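Local coordinates for 11S globulin (Wrightia tinctoria, PDB 5WXU), which probably serves as a seed storage protein, assembles as a hexamer of two-cupin subunits, and binds the plant hormone auxin (indole-3-acetic acid), at residues Asp194-Gln206 and Asn219-Pro231. Numbering follows the deposited sequence.
With PO4 (phosphate ion), chain N.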
loop_
_atom_site.group_PDB
_atom_site.type_symbol
_atom_site.label_atom_id
_atom_site.label_comp_id
_atom_site.label_asym_id
_atom_site.label_seq_id
_atom_site.Cartn_x
_atom_site.Cartn_y
_atom_site.Cartn_z
ATOM N N ASP B 194 -14.901 22.460 8.969
ATOM C CA ASP B 194 -13.999 23.456 9.483
ATOM C C ASP B 194 -13.686 22.995 10.930
ATOM O O ASP B 194 -14.199 21.947 11.412
ATOM C CB ASP B 194 -14.647 24.839 9.429
ATOM C CG ASP B 194 -16.030 24.842 10.167
ATOM O OD1 ASP B 194 -16.104 24.442 11.327
ATOM O OD2 ASP B 194 -17.064 25.168 9.539
ATOM N N GLN B 195 -12.880 23.759 11.637
ATOM C CA GLN B 195 -12.300 23.276 12.877
ATOM C C GLN B 195 -13.195 23.519 14.097
ATOM O O GLN B 195 -12.780 24.175 15.086
ATOM C CB GLN B 195 -10.897 23.905 13.063
ATOM C CG GLN B 195 -9.964 23.633 11.889
ATOM C CD GLN B 195 -9.810 22.130 11.685
ATOM O OE1 GLN B 195 -9.268 21.463 12.532
ATOM N NE2 GLN B 195 -10.367 21.599 10.613
ATOM N N ASN B 196 -14.395 22.972 14.024
ATOM C CA ASN B 196 -15.417 23.088 15.077
ATOM C C ASN B 196 -16.171 21.787 15.086
ATOM O O ASN B 196 -16.456 21.225 14.019
ATOM C CB ASN B 196 -16.406 24.233 14.808
ATOM C CG ASN B 196 -15.730 25.588 14.742
ATOM O OD1 ASN B 196 -15.422 26.104 13.622
ATOM N ND2 ASN B 196 -15.390 26.132 15.910
ATOM N N LEU B 197 -16.487 21.276 16.291
ATOM C CA LEU B 197 -17.244 20.045 16.370
ATOM C C LEU B 197 -18.737 20.227 16.139
ATOM O O LEU B 197 -19.356 21.120 16.781
ATOM C CB LEU B 197 -17.027 19.409 17.750
ATOM C CG LEU B 197 -17.684 18.088 18.015
ATOM C CD1 LEU B 197 -17.115 17.008 17.093
ATOM C CD2 LEU B 197 -17.480 17.678 19.479
ATOM N N ARG B 198 -19.310 19.335 15.340
ATOM C CA ARG B 198 -20.728 19.133 15.205
ATOM C C ARG B 198 -21.159 17.885 15.876
ATOM O O ARG B 198 -20.490 16.821 15.778
ATOM C CB ARG B 198 -21.177 18.998 13.739
ATOM C CG ARG B 198 -21.268 20.260 12.930
ATOM C CD ARG B 198 -19.973 20.761 12.455
ATOM N NE ARG B 198 -20.091 21.828 11.443
ATOM C CZ ARG B 198 -19.087 22.606 11.164
ATOM N NH1 ARG B 198 -17.946 22.454 11.796
ATOM N NH2 ARG B 198 -19.211 23.581 10.284
ATOM N N ARG B 199 -22.285 17.961 16.615
ATOM C CA ARG B 199 -22.919 16.777 17.167
ATOM C C ARG B 199 -24.321 16.665 16.674
ATOM O O ARG B 199 -25.172 17.449 17.046
ATOM C CB ARG B 199 -22.925 16.757 18.715
ATOM C CG ARG B 199 -21.523 16.990 19.328
ATOM C CD ARG B 199 -21.600 17.016 20.863
ATOM N NE ARG B 199 -20.610 17.911 21.449
ATOM C CZ ARG B 199 -19.698 17.554 22.343
ATOM N NH1 ARG B 199 -19.570 16.282 22.768
ATOM N NH2 ARG B 199 -18.873 18.499 22.784
ATOM N N TYR B 200 -24.558 15.655 15.839
ATOM C CA TYR B 200 -25.805 15.480 15.140
ATOM C C TYR B 200 -26.485 14.298 15.774
ATOM O O TYR B 200 -26.074 13.189 15.600
ATOM C CB TYR B 200 -25.597 15.320 13.623
ATOM C CG TYR B 200 -25.283 16.661 12.901
ATOM C CD1 TYR B 200 -25.107 17.882 13.611
ATOM C CD2 TYR B 200 -25.218 16.737 11.554
ATOM C CE1 TYR B 200 -24.797 19.064 12.957
ATOM C CE2 TYR B 200 -24.870 17.911 10.887
ATOM C CZ TYR B 200 -24.688 19.085 11.562
ATOM O OH TYR B 200 -24.429 20.290 10.867
ATOM N N PHE B 201 -27.640 14.537 16.415
ATOM C CA PHE B 201 -28.352 13.554 17.152
ATOM C C PHE B 201 -29.613 13.062 16.428
ATOM O O PHE B 201 -30.280 13.837 15.736
ATOM C CB PHE B 201 -28.725 14.138 18.551
ATOM C CG PHE B 201 -27.618 14.172 19.532
ATOM C CD1 PHE B 201 -26.827 15.253 19.604
ATOM C CD2 PHE B 201 -27.346 13.087 20.392
ATOM C CE1 PHE B 201 -25.787 15.307 20.501
ATOM C CE2 PHE B 201 -26.287 13.115 21.253
ATOM C CZ PHE B 201 -25.532 14.257 21.329
ATOM N N LEU B 202 -29.869 11.771 16.502
ATOM C CA LEU B 202 -31.099 11.134 15.934
ATOM C C LEU B 202 -32.122 11.056 17.068
ATOM O O LEU B 202 -32.302 10.042 17.718
ATOM C CB LEU B 202 -30.825 9.790 15.378
ATOM C CG LEU B 202 -30.032 9.830 14.049
ATOM C CD1 LEU B 202 -28.655 10.413 14.113
ATOM C CD2 LEU B 202 -30.010 8.417 13.493
ATOM N N GLY B 203 -32.774 12.179 17.277
ATOM C CA GLY B 203 -33.525 12.387 18.475
ATOM C C GLY B 203 -32.997 13.393 19.420
ATOM O O GLY B 203 -31.933 13.986 19.286
ATOM N N GLY B 204 -33.776 13.571 20.513
ATOM C CA GLY B 204 -33.403 14.488 21.558
ATOM C C GLY B 204 -33.921 15.882 21.432
ATOM O O GLY B 204 -34.311 16.302 20.357
ATOM N N ASN B 205 -33.876 16.621 22.545
ATOM C CA ASN B 205 -34.208 18.026 22.563
ATOM C C ASN B 205 -33.604 18.644 23.823
ATOM O O ASN B 205 -33.358 17.896 24.753
ATOM C CB ASN B 205 -35.724 18.094 22.628
ATOM C CG ASN B 205 -36.302 19.314 21.966
ATOM O OD1 ASN B 205 -35.595 20.237 21.515
ATOM N ND2 ASN B 205 -37.625 19.302 21.864
ATOM N N GLN B 206 -33.410 19.964 23.865
ATOM C CA GLN B 206 -32.992 20.719 25.080
ATOM C C GLN B 206 -33.726 20.225 26.317
ATOM O O GLN B 206 -34.906 19.980 26.229
ATOM C CB GLN B 206 -33.313 22.232 24.928
ATOM C CG GLN B 206 -34.757 22.565 24.470
ATOM C CD GLN B 206 -35.471 23.697 25.267
ATOM O OE1 GLN B 206 -35.703 23.581 26.485
ATOM N NE2 GLN B 206 -35.869 24.775 24.559
ATOM N N ASN B 219 -20.230 28.461 21.635
ATOM C CA ASN B 219 -21.440 28.244 20.876
ATOM C C ASN B 219 -21.470 26.880 20.136
ATOM O O ASN B 219 -20.689 26.627 19.205
ATOM C CB ASN B 219 -21.662 29.375 19.900
ATOM C CG ASN B 219 -23.073 29.382 19.385
ATOM O OD1 ASN B 219 -23.452 28.490 18.619
ATOM N ND2 ASN B 219 -23.881 30.352 19.838
ATOM N N LEU B 220 -22.394 26.026 20.575
ATOM C CA LEU B 220 -22.322 24.630 20.290
ATOM C C LEU B 220 -23.170 24.317 19.071
ATOM O O LEU B 220 -24.284 24.843 18.890
ATOM C CB LEU B 220 -22.780 23.797 21.504
ATOM C CG LEU B 220 -21.909 23.997 22.775
ATOM C CD1 LEU B 220 -22.648 23.457 23.986
ATOM C CD2 LEU B 220 -20.538 23.330 22.654
ATOM N N LEU B 221 -22.627 23.436 18.233
ATOM C CA LEU B 221 -23.339 22.896 17.112
ATOM C C LEU B 221 -23.822 21.536 17.548
ATOM O O LEU B 221 -23.095 20.551 17.436
ATOM C CB LEU B 221 -22.404 22.851 15.900
ATOM C CG LEU B 221 -21.787 24.193 15.439
ATOM C CD1 LEU B 221 -20.779 24.005 14.276
ATOM C CD2 LEU B 221 -22.860 25.213 15.060
ATOM N N TRP B 222 -25.020 21.492 18.124
ATOM C CA TRP B 222 -25.547 20.332 18.764
ATOM C C TRP B 222 -27.034 20.326 18.470
ATOM O O TRP B 222 -27.740 21.248 18.853
ATOM C CB TRP B 222 -25.232 20.420 20.272
ATOM C CG TRP B 222 -25.586 19.295 21.127
ATOM C CD1 TRP B 222 -26.744 18.560 21.059
ATOM C CD2 TRP B 222 -24.842 18.763 22.259
ATOM N NE1 TRP B 222 -26.755 17.602 22.066
ATOM C CE2 TRP B 222 -25.635 17.744 22.841
ATOM C CE3 TRP B 222 -23.627 19.124 22.890
ATOM C CZ2 TRP B 222 -25.201 16.975 23.937
ATOM C CZ3 TRP B 222 -23.196 18.361 24.046
ATOM C CH2 TRP B 222 -23.987 17.298 24.531
ATOM N N ASN B 223 -27.533 19.322 17.793
ATOM C CA ASN B 223 -28.856 19.413 17.251
ATOM C C ASN B 223 -29.479 18.030 17.008
ATOM O O ASN B 223 -28.784 17.072 16.655
ATOM C CB ASN B 223 -28.620 20.060 15.845
ATOM C CG ASN B 223 -29.874 20.418 15.113
ATOM O OD1 ASN B 223 -30.779 21.052 15.694
ATOM N ND2 ASN B 223 -29.947 20.049 13.794
ATOM N N ASN B 224 -30.797 17.918 17.194
ATOM C CA ASN B 224 -31.580 16.809 16.742
ATOM C C ASN B 224 -31.817 16.976 15.222
ATOM O O ASN B 224 -32.544 17.908 14.778
ATOM C CB ASN B 224 -32.949 16.768 17.470
ATOM C CG ASN B 224 -33.867 15.683 16.976
ATOM O OD1 ASN B 224 -33.671 15.071 15.932
ATOM N ND2 ASN B 224 -34.960 15.423 17.756
ATOM N N VAL B 225 -31.214 16.111 14.421
ATOM C CA VAL B 225 -31.265 16.278 12.940
ATOM C C VAL B 225 -32.612 16.191 12.276
ATOM O O VAL B 225 -32.744 16.626 11.104
ATOM C CB VAL B 225 -30.310 15.266 12.172
ATOM C CG1 VAL B 225 -28.918 15.459 12.611
ATOM C CG2 VAL B 225 -30.719 13.844 12.201
ATOM N N PHE B 226 -33.620 15.663 13.002
ATOM C CA PHE B 226 -34.952 15.550 12.473
ATOM C C PHE B 226 -35.724 16.853 12.610
ATOM O O PHE B 226 -36.635 17.080 11.843
ATOM C CB PHE B 226 -35.718 14.442 13.183
ATOM C CG PHE B 226 -35.118 13.069 13.014
ATOM C CD1 PHE B 226 -34.993 12.519 11.764
ATOM C CD2 PHE B 226 -34.643 12.344 14.116
ATOM C CE1 PHE B 226 -34.410 11.279 11.593
ATOM C CE2 PHE B 226 -34.056 11.109 13.954
ATOM C CZ PHE B 226 -33.991 10.550 12.687
ATOM N N GLN B 227 -35.315 17.711 13.542
ATOM C CA GLN B 227 -35.973 18.997 13.750
ATOM C C GLN B 227 -36.012 19.937 12.554
ATOM O O GLN B 227 -37.043 20.544 12.327
ATOM C CB GLN B 227 -35.402 19.712 15.002
ATOM C CG GLN B 227 -35.885 18.985 16.246
ATOM C CD GLN B 227 -35.413 19.583 17.562
ATOM O OE1 GLN B 227 -34.703 20.572 17.586
ATOM N NE2 GLN B 227 -35.937 19.041 18.680
ATOM N N PRO B 228 -34.894 20.106 11.809
ATOM C CA PRO B 228 -34.940 21.079 10.668
ATOM C C PRO B 228 -35.574 20.582 9.412
ATOM O O PRO B 228 -35.338 21.145 8.360
ATOM C CB PRO B 228 -33.463 21.419 10.448
ATOM C CG PRO B 228 -32.698 20.259 11.003
ATOM C CD PRO B 228 -33.495 19.792 12.198
ATOM N N LEU B 229 -36.387 19.532 9.471
ATOM C CA LEU B 229 -37.007 18.905 8.324
ATOM C C LEU B 229 -38.543 19.058 8.428
ATOM O O LEU B 229 -39.149 19.154 9.557
ATOM C CB LEU B 229 -36.638 17.434 8.289
ATOM C CG LEU B 229 -35.115 17.136 8.214
ATOM C CD1 LEU B 229 -34.795 15.659 8.212
ATOM C CD2 LEU B 229 -34.532 17.786 6.961
ATOM N N ASP B 230 -39.200 19.024 7.270
ATOM C CA ASP B 230 -40.669 19.018 7.193
ATOM C C ASP B 230 -41.142 17.651 7.573
ATOM O O ASP B 230 -40.801 16.671 6.931
ATOM C CB ASP B 230 -41.091 19.346 5.756
ATOM C CG ASP B 230 -42.583 19.291 5.514
ATOM O OD1 ASP B 230 -43.384 18.848 6.381
ATOM O OD2 ASP B 230 -42.964 19.789 4.444
ATOM N N PRO B 231 -41.958 17.542 8.653
ATOM C CA PRO B 231 -42.397 16.212 9.043
ATOM C C PRO B 231 -43.227 15.486 8.043
ATOM O O PRO B 231 -43.186 14.239 8.034
ATOM C CB PRO B 231 -43.170 16.447 10.357
ATOM C CG PRO B 231 -43.627 17.848 10.262
ATOM C CD PRO B 231 -42.564 18.613 9.492
HETATM P P PO4 N . -20.734 12.744 20.888
HETATM O O1 PO4 N . -21.828 13.281 19.834
HETATM O O2 PO4 N . -20.621 11.268 21.233
HETATM O O3 PO4 N . -19.364 12.842 20.204
HETATM O O4 PO4 N . -20.460 13.645 22.094
HETATM O O HOH W 1 -19.816 22.560 18.827
HETATM O O HOH W 2 -21.276 20.229 19.923
#
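Trp-222 receives Arg-199 and Phe-201 over its indole, as parallel strands 198-201 and 221-224 join at the margin of the N-terminal cupin's sheet through Arg-199 N to Leu-221 O, Asn-223 N to Arg-199 O, Phe-201 N to Asn-223 O and Val-225 N to Phe-201 O (2.8-3.1 Å). With CG anti to the backbone N (chi1 -176°), the indole leans toward both side chains: Arg-199 CD makes a CH-pi contact 3.9 Å from its six-membered-ring centroid, while the Phe-201 ring, near parallel to the five-membered ring (19°), is slid until they barely overlap. Trp-222 CZ3 lies over one face of the Arg-199 guanidinium, Leu-197 CD2 over the other; NH1 donates a hydrogen bond to O4 of a phosphate, probably from the crystallisation liquor, and NH2 to Thr-83 OG1.

Leu-221 CD1 sits 3.6 Å above the Arg-198 guanidinium, whose NH1 and NH2 grip Asp-194 OD1 and OD2 end-on; OD2 also accepts from Cys-44 N of a second subunit. Replacing Arg-198 by an alanine would probably leave Asp-194 without its salt bridge and Leu-221 CD1 less covered.

Asn-224 ND2 reaches a lone pair of Gly-204 O at 2.8 Å; its OD1 closes an Asx turn onto Phe-226 N. The contact thus pairs backbone bonding with cationic side chains whose flat faces meet carbon and whose N-H edges meet a carboxylate or phosphate as well as neutral oxygens.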